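Local coordinates for putative (Helicobacter pylori, PDB 4O8S), which belongs to the nucleotidyltransferase superfamily and, as a member of the AbiEii toxin family of type IV toxin-antitoxin systems, probably transfers nucleotides, at residues N132-C137 and S170-F175; T145-L150 and L187-L192; D149-H154 and Q198-E203. One frame throughout, in Å; residues are numbered along the deposited sequence.

How the interactions relate
The mixed sheet lies in the N-terminal half of the chain, and all three interactions fall in the helical half that follows. Interaction 1 joins helix 126-139 to helix 166-176 and closes a loop of 32 residues that contains all of helix 147-159. From that intervening helix start interactions 2 and 3, which share D149 and L150 and run on to the end of helix 179-192 and to the start of helix 202-231. Interaction 1 therefore crosses both along the chain. In space it meets them through K133, whose NZ forms salt bridges with D149 and D152, so helix 147-159 is common ground for all three. Separately, V190 of interaction 2 packs on M200 of interaction 3.

Interaction 1 (N132-C137 and S170-F175); sequences NKLCAC and SRLKDF
R171 reaches from helix 166-176 to helix 126-139 and touches it at its root and at its tip. Its CB meets L134 CD1 at 4.0 Å. The chain then bends at chi3 (66°), which turns the guanidinium back toward helix 126-139: L134 CB lies over one face, 3.6 Å from R171 NH2, while C135 SG sits at the edge, near the guanidinium plane, 3.5 Å from the same NH2. These van der Waals contacts lie beside a guanidinium that is also held by salt bridges, from NH1 to D131 and from NE to D139. The other branch of L134 points onto the backbone, with CD2 4.1 Å from L172 CA. One turn on, C137 SG occupies the crowded position between its backbone N and carbonyl carbon, within a wider pi-type turn. From there it stands over one face of the F175 ring, 4.0 Å from the ring centroid and 24° off the normal, displaced toward CE1 and CZ. The two segment axes run in the same general direction, 10.6 Å apart at closest approach, in helix-helix packing of the C-terminal helical bundle that carries a Cys sulfur-aromatic contact.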
loop_
_atom_site.group_PDB
_atom_site.type_symbol
_atom_site.label_atom_id
_atom_site.label_comp_id
_atom_site.label_asym_id
_atom_site.label_seq_id
_atom_site.Cartn_x
_atom_site.Cartn_y
_atom_site.Cartn_z
ATOM N N ASN A 132 -8.838 1.201 -2.779
ATOM C CA ASN A 132 -7.935 2.159 -3.397
ATOM C C ASN A 132 -7.033 1.562 -4.474
ATOM O O ASN A 132 -6.661 2.251 -5.421
ATOM C CB ASN A 132 -7.090 2.862 -2.339
ATOM C CG ASN A 132 -7.929 3.737 -1.420
ATOM O OD1 ASN A 132 -9.086 4.029 -1.722
ATOM N ND2 ASN A 132 -7.350 4.154 -0.295
ATOM N N LYS A 133 -6.659 0.292 -4.335
ATOM C CA LYS A 133 -5.849 -0.351 -5.373
ATOM C C LYS A 133 -6.667 -0.523 -6.652
ATOM O O LYS A 133 -6.184 -0.271 -7.754
ATOM C CB LYS A 133 -5.324 -1.714 -4.897
ATOM C CG LYS A 133 -4.006 -1.645 -4.156
ATOM C CD LYS A 133 -2.860 -1.533 -5.149
ATOM C CE LYS A 133 -1.554 -1.226 -4.441
ATOM N NZ LYS A 133 -0.403 -1.225 -5.407
ATOM N N LEU A 134 -7.913 -0.938 -6.505
ATOM C CA LEU A 134 -8.770 -1.148 -7.667
ATOM C C LEU A 134 -9.071 0.167 -8.387
ATOM O O LEU A 134 -9.081 0.206 -9.620
ATOM C CB LEU A 134 -10.057 -1.860 -7.266
ATOM C CG LEU A 134 -9.834 -3.342 -6.932
ATOM C CD1 LEU A 134 -11.037 -3.934 -6.221
ATOM C CD2 LEU A 134 -9.521 -4.121 -8.198
ATOM N N CYS A 135 -9.295 1.237 -7.622
ATOM C CA CYS A 135 -9.501 2.559 -8.211
ATOM C C CYS A 135 -8.292 2.957 -9.043
ATOM O O CYS A 135 -8.427 3.368 -10.195
ATOM C CB CYS A 135 -9.741 3.606 -7.122
ATOM S SG CYS A 135 -11.355 3.478 -6.353
ATOM N N ALA A 136 -7.107 2.795 -8.467
ATOM C CA ALA A 136 -5.882 3.249 -9.107
ATOM C C ALA A 136 -5.507 2.462 -10.352
ATOM O O ALA A 136 -4.885 3.002 -11.260
ATOM C CB ALA A 136 -4.710 3.233 -8.109
ATOM N N CYS A 137 -5.827 1.177 -10.395
ATOM C CA CYS A 137 -5.371 0.382 -11.528
ATOM C C CYS A 137 -6.499 -0.045 -12.449
ATOM O O CYS A 137 -6.236 -0.574 -13.529
ATOM C CB CYS A 137 -4.587 -0.848 -11.064
ATOM S SG CYS A 137 -5.632 -2.193 -10.430
ATOM N N SER A 170 -16.326 -8.363 -7.280
ATOM C CA SER A 170 -16.846 -8.175 -8.627
ATOM C C SER A 170 -15.893 -7.327 -9.455
ATOM O O SER A 170 -15.612 -7.643 -10.618
ATOM C CB SER A 170 -18.240 -7.544 -8.598
ATOM O OG SER A 170 -18.701 -7.321 -9.921
ATOM N N ARG A 171 -15.378 -6.262 -8.848
ATOM C CA ARG A 171 -14.430 -5.388 -9.531
ATOM C C ARG A 171 -13.105 -6.103 -9.796
ATOM O O ARG A 171 -12.490 -5.920 -10.850
ATOM C CB ARG A 171 -14.197 -4.110 -8.712
ATOM C CG ARG A 171 -15.470 -3.270 -8.488
ATOM C CD ARG A 171 -15.317 -2.310 -7.299
ATOM N NE ARG A 171 -14.304 -1.279 -7.541
ATOM C CZ ARG A 171 -13.756 -0.526 -6.587
ATOM N NH1 ARG A 171 -14.116 -0.684 -5.314
ATOM N NH2 ARG A 171 -12.840 0.386 -6.898
ATOM N N LEU A 172 -12.666 -6.922 -8.842
ATOM C CA LEU A 172 -11.403 -7.643 -8.989
ATOM C C LEU A 172 -11.512 -8.633 -10.142
ATOM O O LEU A 172 -10.584 -8.756 -10.944
ATOM C CB LEU A 172 -11.055 -8.388 -7.706
ATOM C CG LEU A 172 -9.744 -9.178 -7.731
ATOM C CD1 LEU A 172 -8.543 -8.239 -7.698
ATOM C CD2 LEU A 172 -9.700 -10.163 -6.571
ATOM N N LYS A 173 -12.658 -9.315 -10.214
ATOM C CA LYS A 173 -12.983 -10.238 -11.301
ATOM C C LYS A 173 -12.969 -9.519 -12.642
ATOM O O LYS A 173 -12.367 -9.998 -13.607
ATOM C CB LYS A 173 -14.354 -10.881 -11.050
ATOM C CG LYS A 173 -14.748 -11.977 -12.034
ATOM C CD LYS A 173 -16.081 -12.621 -11.646
ATOM C CE LYS A 173 -16.561 -13.599 -12.721
ATOM N NZ LYS A 173 -17.813 -14.327 -12.338
ATOM N N ASP A 174 -13.618 -8.357 -12.692
ATOM C CA ASP A 174 -13.665 -7.538 -13.897
ATOM C C ASP A 174 -12.248 -7.160 -14.340
ATOM O O ASP A 174 -11.901 -7.254 -15.519
ATOM C CB ASP A 174 -14.489 -6.280 -13.614
ATOM C CG ASP A 174 -15.165 -5.716 -14.857
ATOM O OD1 ASP A 174 -14.576 -5.774 -15.965
ATOM O OD2 ASP A 174 -16.296 -5.199 -14.714
ATOM N N PHE A 175 -11.431 -6.749 -13.375
ATOM C CA PHE A 175 -10.055 -6.328 -13.640
ATOM C C PHE A 175 -9.190 -7.468 -14.174
ATOM O O PHE A 175 -8.300 -7.243 -14.989
ATOM C CB PHE A 175 -9.434 -5.776 -12.346
ATOM C CG PHE A 175 -7.926 -5.653 -12.381
ATOM C CD1 PHE A 175 -7.306 -4.696 -13.180
ATOM C CD2 PHE A 175 -7.129 -6.474 -11.579
ATOM C CE1 PHE A 175 -5.905 -4.564 -13.201
ATOM C CE2 PHE A 175 -5.723 -6.354 -11.583
ATOM C CZ PHE A 175 -5.112 -5.395 -12.404
#

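Interaction 2 (T145-L150 and L187-L192); sequences TKARDL and LVDVKL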
loop_
_atom_site.group_PDB
_atom_site.type_symbol
_atom_site.label_atom_id
_atom_site.label_comp_id
_atom_site.label_asym_id
_atom_site.label_seq_id
_atom_site.Cartn_x
_atom_site.Cartn_y
_atom_site.Cartn_z
ATOM N N THR A 145 -0.776 2.450 -14.749
ATOM C CA THR A 145 -0.321 1.164 -15.253
ATOM C C THR A 145 0.992 0.816 -14.570
ATOM O O THR A 145 2.080 1.100 -15.084
ATOM C CB THR A 145 -0.157 1.197 -16.785
ATOM O OG1 THR A 145 -1.425 1.502 -17.392
ATOM C CG2 THR A 145 0.342 -0.155 -17.303
ATOM N N LYS A 146 0.881 0.220 -13.383
ATOM C CA LYS A 146 2.052 -0.123 -12.580
ATOM C C LYS A 146 1.894 -1.552 -12.079
ATOM O O LYS A 146 0.884 -1.896 -11.449
ATOM C CB LYS A 146 2.211 0.853 -11.411
ATOM C CG LYS A 146 2.668 2.265 -11.823
ATOM C CD LYS A 146 4.051 2.241 -12.492
ATOM C CE LYS A 146 4.530 3.641 -12.857
ATOM N NZ LYS A 146 5.924 3.594 -13.400
ATOM N N ALA A 147 2.890 -2.378 -12.366
ATOM C CA ALA A 147 2.782 -3.802 -12.095
ATOM C C ALA A 147 2.581 -4.107 -10.603
ATOM O O ALA A 147 2.028 -5.157 -10.242
ATOM C CB ALA A 147 3.992 -4.516 -12.633
ATOM N N ARG A 148 3.038 -3.195 -9.746
ATOM C CA ARG A 148 2.843 -3.335 -8.303
ATOM C C ARG A 148 1.383 -3.500 -7.944
ATOM O O ARG A 148 1.064 -4.190 -6.973
ATOM C CB ARG A 148 3.405 -2.121 -7.571
ATOM C CG ARG A 148 4.912 -2.085 -7.565
ATOM C CD ARG A 148 5.456 -0.696 -7.212
ATOM N NE ARG A 148 6.875 -0.615 -7.555
ATOM C CZ ARG A 148 7.696 0.369 -7.181
ATOM N NH1 ARG A 148 7.258 1.377 -6.424
ATOM N NH2 ARG A 148 8.966 0.335 -7.564
ATOM N N ASP A 149 0.494 -2.868 -8.709
ATOM C CA ASP A 149 -0.928 -2.987 -8.434
ATOM C C ASP A 149 -1.375 -4.442 -8.603
ATOM O O ASP A 149 -2.193 -4.959 -7.829
ATOM C CB ASP A 149 -1.728 -2.071 -9.360
ATOM C CG ASP A 149 -1.465 -0.594 -9.088
ATOM O OD1 ASP A 149 -1.003 -0.274 -7.968
ATOM O OD2 ASP A 149 -1.716 0.241 -9.995
ATOM N N LEU A 150 -0.831 -5.100 -9.620
ATOM C CA LEU A 150 -1.160 -6.498 -9.873
ATOM C C LEU A 150 -0.585 -7.398 -8.787
ATOM O O LEU A 150 -1.291 -8.255 -8.243
ATOM C CB LEU A 150 -0.629 -6.929 -11.241
ATOM C CG LEU A 150 -0.915 -8.388 -11.599
ATOM C CD1 LEU A 150 -2.409 -8.689 -11.527
ATOM C CD2 LEU A 150 -0.385 -8.698 -12.984
ATOM N N LEU A 187 4.016 -6.279 -18.677
ATOM C CA LEU A 187 5.309 -6.942 -18.883
ATOM C C LEU A 187 6.512 -6.003 -18.905
ATOM O O LEU A 187 7.551 -6.300 -18.293
ATOM C CB LEU A 187 5.299 -7.842 -20.127
ATOM C CG LEU A 187 6.540 -8.747 -20.183
ATOM C CD1 LEU A 187 6.695 -9.499 -18.883
ATOM C CD2 LEU A 187 6.479 -9.731 -21.339
ATOM N N VAL A 188 6.372 -4.867 -19.586
ATOM C CA VAL A 188 7.469 -3.895 -19.637
ATOM C C VAL A 188 7.767 -3.336 -18.245
ATOM O O VAL A 188 8.929 -3.290 -17.815
ATOM C CB VAL A 188 7.170 -2.724 -20.608
ATOM C CG1 VAL A 188 8.181 -1.579 -20.406
ATOM C CG2 VAL A 188 7.175 -3.218 -22.059
ATOM N N ASP A 189 6.716 -2.918 -17.546
ATOM C CA ASP A 189 6.887 -2.333 -16.228
ATOM C C ASP A 189 7.515 -3.339 -15.259
ATOM O O ASP A 189 8.434 -2.985 -14.525
ATOM C CB ASP A 189 5.559 -1.810 -15.685
ATOM C CG ASP A 189 5.748 -0.862 -14.509
ATOM O OD1 ASP A 189 6.596 0.065 -14.629
ATOM O OD2 ASP A 189 5.065 -1.052 -13.468
ATOM N N VAL A 190 7.058 -4.593 -15.282
ATOM C CA VAL A 190 7.667 -5.625 -14.430
ATOM C C VAL A 190 9.180 -5.727 -14.618
ATOM O O VAL A 190 9.936 -5.679 -13.644
ATOM C CB VAL A 190 7.082 -7.032 -14.676
ATOM C CG1 VAL A 190 7.926 -8.074 -13.958
ATOM C CG2 VAL A 190 5.644 -7.119 -14.208
ATOM N N LYS A 191 9.627 -5.873 -15.866
ATOM C CA LYS A 191 11.052 -6.074 -16.130
ATOM C C LYS A 191 11.903 -4.875 -15.710
ATOM O O LYS A 191 13.076 -5.023 -15.348
ATOM C CB LYS A 191 11.278 -6.400 -17.610
ATOM C CG LYS A 191 10.480 -7.615 -18.088
ATOM C CD LYS A 191 10.886 -8.881 -17.341
ATOM C CE LYS A 191 9.962 -10.052 -17.690
ATOM N NZ LYS A 191 10.049 -11.204 -16.722
ATOM N N LEU A 192 11.298 -3.693 -15.749
ATOM C CA LEU A 192 11.981 -2.459 -15.381
ATOM C C LEU A 192 11.889 -2.149 -13.885
ATOM O O LEU A 192 12.696 -1.385 -13.360
ATOM C CB LEU A 192 11.416 -1.289 -16.195
ATOM C CG LEU A 192 11.724 -1.313 -17.696
ATOM C CD1 LEU A 192 11.001 -0.180 -18.412
ATOM C CD2 LEU A 192 13.225 -1.226 -17.915
#
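A carboxylate from one helix binds the N-terminal end of another: D189, in the last turns of helix 179-192, accepts a backbone hydrogen bond near the start of helix 147-159. The bond runs from A147 N to D189 OD2, 2.8 Å long and nearly straight at 168°, and it uses the anti lone pair of OD2, the one facing away from OD1. D189 reaches across because its CG is anti to the backbone N (chi1 -164°), which extends the acid from its helix toward the opposing segment. The same oxygen lies 3.3 Å from K146 CA, so OD2 fits closely against the K146 backbone.

In the fold this is the meeting of two members of the C-terminal helical bundle, with an acid set at a helix N terminus, where its negative charge would be expected to interact well with the helix dipole. K146 crosses D189 at about a right angle. A bend at chi2 (-62°) curls the lysine back over the acid, so that CD passes 3.6 Å from D189 OD2 and NZ comes to 3.8 Å from D189 OD1, a long salt bridge on the solvent-exposed flank. The two oxygens thus divide their work, OD2 taking the backbone N-H and OD1 facing the ammonium group.

On the buried flank the contact is apolar. A147 CB presses against V190 CG2 at 3.5 Å, tighter than a usual carbon-carbon contact. V190 CG2 is the branch anti to the carbonyl carbon, and it extends from there to the alanine methyl. Y186 also packs against A147, from one turn earlier on the valine's helix, while R148 forms a salt bridge with D193 just beyond that helix.

Interaction 3 (D149-H154 and Q198-E203); sequences DLFDLH and QIMDLE
D149 OD1 is gripped twice, by salt bridges to K133 NZ and R144 NH2, linking helix 147-159 to helix 126-139 and to the preceding loop on the face turned away from this contact, where D152, a turn later, adds salt bridges to K133 and R41. The opposing segment, 198-203, is the linker that leads into the long helix 202-231. D201 is the N-cap of that helix, its OD1 accepting a hydrogen bond from E204 N. Between the charged face and the cap, the contact itself is wholly apolar.

M200, present as selenomethionine, makes the most contacts. CG is anti to the backbone N (chi1 -172°) and the chain stays extended beyond it, so the side chain drives straight at helix 147-159. Its CE ends against the helix backbone, 3.6 Å from F151 N, and also rests against L150 CG at 3.9 Å. M200 and F151 slide past each other in opposite directions: while CE goes to the root of the phenylalanine, M200 CG lies at the ring edge, near its plane, 4.1 Å from F151 CD2. V190 of helix 179-192 packs on M200 as well, which places the selenium between two helices.

I199 and L202 meet the helix at separate points. I199 holds CG1 in the crowded position between its backbone N and carbonyl carbon (chi1 59°), and its CD1 reaches F151 CE2 at 4.0 Å, crossing that side chain at about a right angle. L150 also crosses L202 at about a right angle, and there the methyls meet tip to tip, L150 CD2 only 3.4 Å from L202 CD1, closer than usual van der Waals contact.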
loop_
_atom_site.group_PDB
_atom_site.type_symbol
_atom_site.label_atom_id
_atom_site.label_comp_id
_atom_site.label_asym_id
_atom_site.label_seq_id
_atom_site.Cartn_x
_atom_site.Cartn_y
_atom_site.Cartn_z
ATOM N N ASP A 149 0.494 -2.868 -8.709
ATOM C CA ASP A 149 -0.928 -2.987 -8.434
ATOM C C ASP A 149 -1.375 -4.442 -8.603
ATOM O O ASP A 149 -2.193 -4.959 -7.829
ATOM C CB ASP A 149 -1.728 -2.071 -9.360
ATOM C CG ASP A 149 -1.465 -0.594 -9.088
ATOM O OD1 ASP A 149 -1.003 -0.274 -7.968
ATOM O OD2 ASP A 149 -1.716 0.241 -9.995
ATOM N N LEU A 150 -0.831 -5.100 -9.620
ATOM C CA LEU A 150 -1.160 -6.498 -9.873
ATOM C C LEU A 150 -0.585 -7.398 -8.787
ATOM O O LEU A 150 -1.291 -8.255 -8.243
ATOM C CB LEU A 150 -0.629 -6.929 -11.241
ATOM C CG LEU A 150 -0.915 -8.388 -11.599
ATOM C CD1 LEU A 150 -2.409 -8.689 -11.527
ATOM C CD2 LEU A 150 -0.385 -8.698 -12.984
ATOM N N PHE A 151 0.692 -7.199 -8.467
ATOM C CA PHE A 151 1.346 -7.970 -7.419
ATOM C C PHE A 151 0.551 -7.869 -6.121
ATOM O O PHE A 151 0.262 -8.873 -5.449
ATOM C CB PHE A 151 2.740 -7.402 -7.166
ATOM C CG PHE A 151 3.552 -8.198 -6.173
ATOM C CD1 PHE A 151 3.376 -8.026 -4.799
ATOM C CD2 PHE A 151 4.501 -9.121 -6.617
ATOM C CE1 PHE A 151 4.128 -8.769 -3.875
ATOM C CE2 PHE A 151 5.254 -9.880 -5.706
ATOM C CZ PHE A 151 5.070 -9.699 -4.332
ATOM N N ASP A 152 0.226 -6.636 -5.752
ATOM C CA ASP A 152 -0.437 -6.394 -4.481
ATOM C C ASP A 152 -1.845 -6.956 -4.441
ATOM O O ASP A 152 -2.243 -7.555 -3.427
ATOM C CB ASP A 152 -0.443 -4.905 -4.146
ATOM C CG ASP A 152 0.953 -4.327 -4.079
ATOM O OD1 ASP A 152 1.908 -5.110 -3.915
ATOM O OD2 ASP A 152 1.098 -3.088 -4.187
ATOM N N LEU A 153 -2.601 -6.773 -5.526
ATOM C CA LEU A 153 -3.967 -7.299 -5.575
ATOM C C LEU A 153 -3.976 -8.827 -5.533
ATOM O O LEU A 153 -4.859 -9.430 -4.923
ATOM C CB LEU A 153 -4.725 -6.794 -6.807
ATOM C CG LEU A 153 -5.301 -5.375 -6.653
ATOM C CD1 LEU A 153 -5.969 -4.932 -7.952
ATOM C CD2 LEU A 153 -6.296 -5.345 -5.500
ATOM N N HIS A 154 -2.985 -9.440 -6.179
ATOM C CA HIS A 154 -2.809 -10.886 -6.135
ATOM C C HIS A 154 -2.490 -11.323 -4.703
ATOM O O HIS A 154 -3.080 -12.273 -4.198
ATOM C CB HIS A 154 -1.697 -11.293 -7.104
ATOM C CG HIS A 154 -1.279 -12.722 -6.986
ATOM N ND1 HIS A 154 -0.321 -13.146 -6.086
ATOM C CD2 HIS A 154 -1.676 -13.828 -7.664
ATOM C CE1 HIS A 154 -0.155 -14.453 -6.209
ATOM N NE2 HIS A 154 -0.966 -14.889 -7.159
ATOM N N GLN A 198 12.926 -9.468 -9.965
ATOM C CA GLN A 198 13.594 -10.686 -9.506
ATOM C C GLN A 198 12.666 -11.651 -8.759
ATOM O O GLN A 198 13.066 -12.771 -8.445
ATOM C CB GLN A 198 14.797 -10.345 -8.621
ATOM C CG GLN A 198 15.895 -9.555 -9.328
ATOM C CD GLN A 198 16.344 -10.222 -10.620
ATOM O OE1 GLN A 198 16.027 -9.755 -11.722
ATOM N NE2 GLN A 198 17.082 -11.330 -10.491
ATOM N N ILE A 199 11.430 -11.236 -8.474
ATOM C CA ILE A 199 10.549 -12.078 -7.658
ATOM C C ILE A 199 9.192 -12.435 -8.279
ATOM O O ILE A 199 8.498 -13.338 -7.810
ATOM C CB ILE A 199 10.298 -11.448 -6.266
ATOM C CG1 ILE A 199 9.648 -10.067 -6.411
ATOM C CG2 ILE A 199 11.593 -11.356 -5.484
ATOM C CD1 ILE A 199 9.150 -9.478 -5.090
HETATM N N MSE A 200 8.809 -11.730 -9.331
HETATM C CA MSE A 200 7.468 -11.885 -9.839
HETATM C C MSE A 200 7.431 -12.675 -11.148
HETATM O O MSE A 200 8.193 -12.387 -12.081
HETATM C CB MSE A 200 6.821 -10.514 -10.004
HETATM C CG MSE A 200 5.358 -10.588 -10.352
HETATM SE SE MSE A 200 4.705 -8.770 -10.769
HETATM C CE MSE A 200 2.804 -9.144 -10.664
ATOM N N ASP A 201 6.575 -13.693 -11.190
ATOM C CA ASP A 201 6.269 -14.401 -12.429
ATOM C C ASP A 201 4.958 -13.784 -12.893
ATOM O O ASP A 201 3.881 -14.138 -12.382
ATOM C CB ASP A 201 6.108 -15.907 -12.169
ATOM C CG ASP A 201 5.817 -16.710 -13.442
ATOM O OD1 ASP A 201 5.083 -16.224 -14.340
ATOM O OD2 ASP A 201 6.320 -17.855 -13.531
ATOM N N LEU A 202 5.055 -12.854 -13.843
ATOM C CA LEU A 202 3.902 -12.076 -14.281
ATOM C C LEU A 202 2.786 -12.953 -14.848
ATOM O O LEU A 202 1.606 -12.771 -14.500
ATOM C CB LEU A 202 4.318 -11.011 -15.300
ATOM C CG LEU A 202 3.138 -10.266 -15.937
ATOM C CD1 LEU A 202 2.252 -9.660 -14.877
ATOM C CD2 LEU A 202 3.617 -9.180 -16.886
ATOM N N GLU A 203 3.149 -13.897 -15.714
ATOM C CA GLU A 203 2.166 -14.804 -16.304
ATOM C C GLU A 203 1.420 -15.615 -15.240
ATOM O O GLU A 203 0.194 -15.669 -15.243
ATOM C CB GLU A 203 2.835 -15.749 -17.316
ATOM C CG GLU A 203 2.737 -15.310 -18.785
ATOM C CD GLU A 203 1.368 -15.613 -19.418
ATOM O OE1 GLU A 203 0.435 -16.012 -18.675
ATOM O OE2 GLU A 203 1.225 -15.447 -20.659
#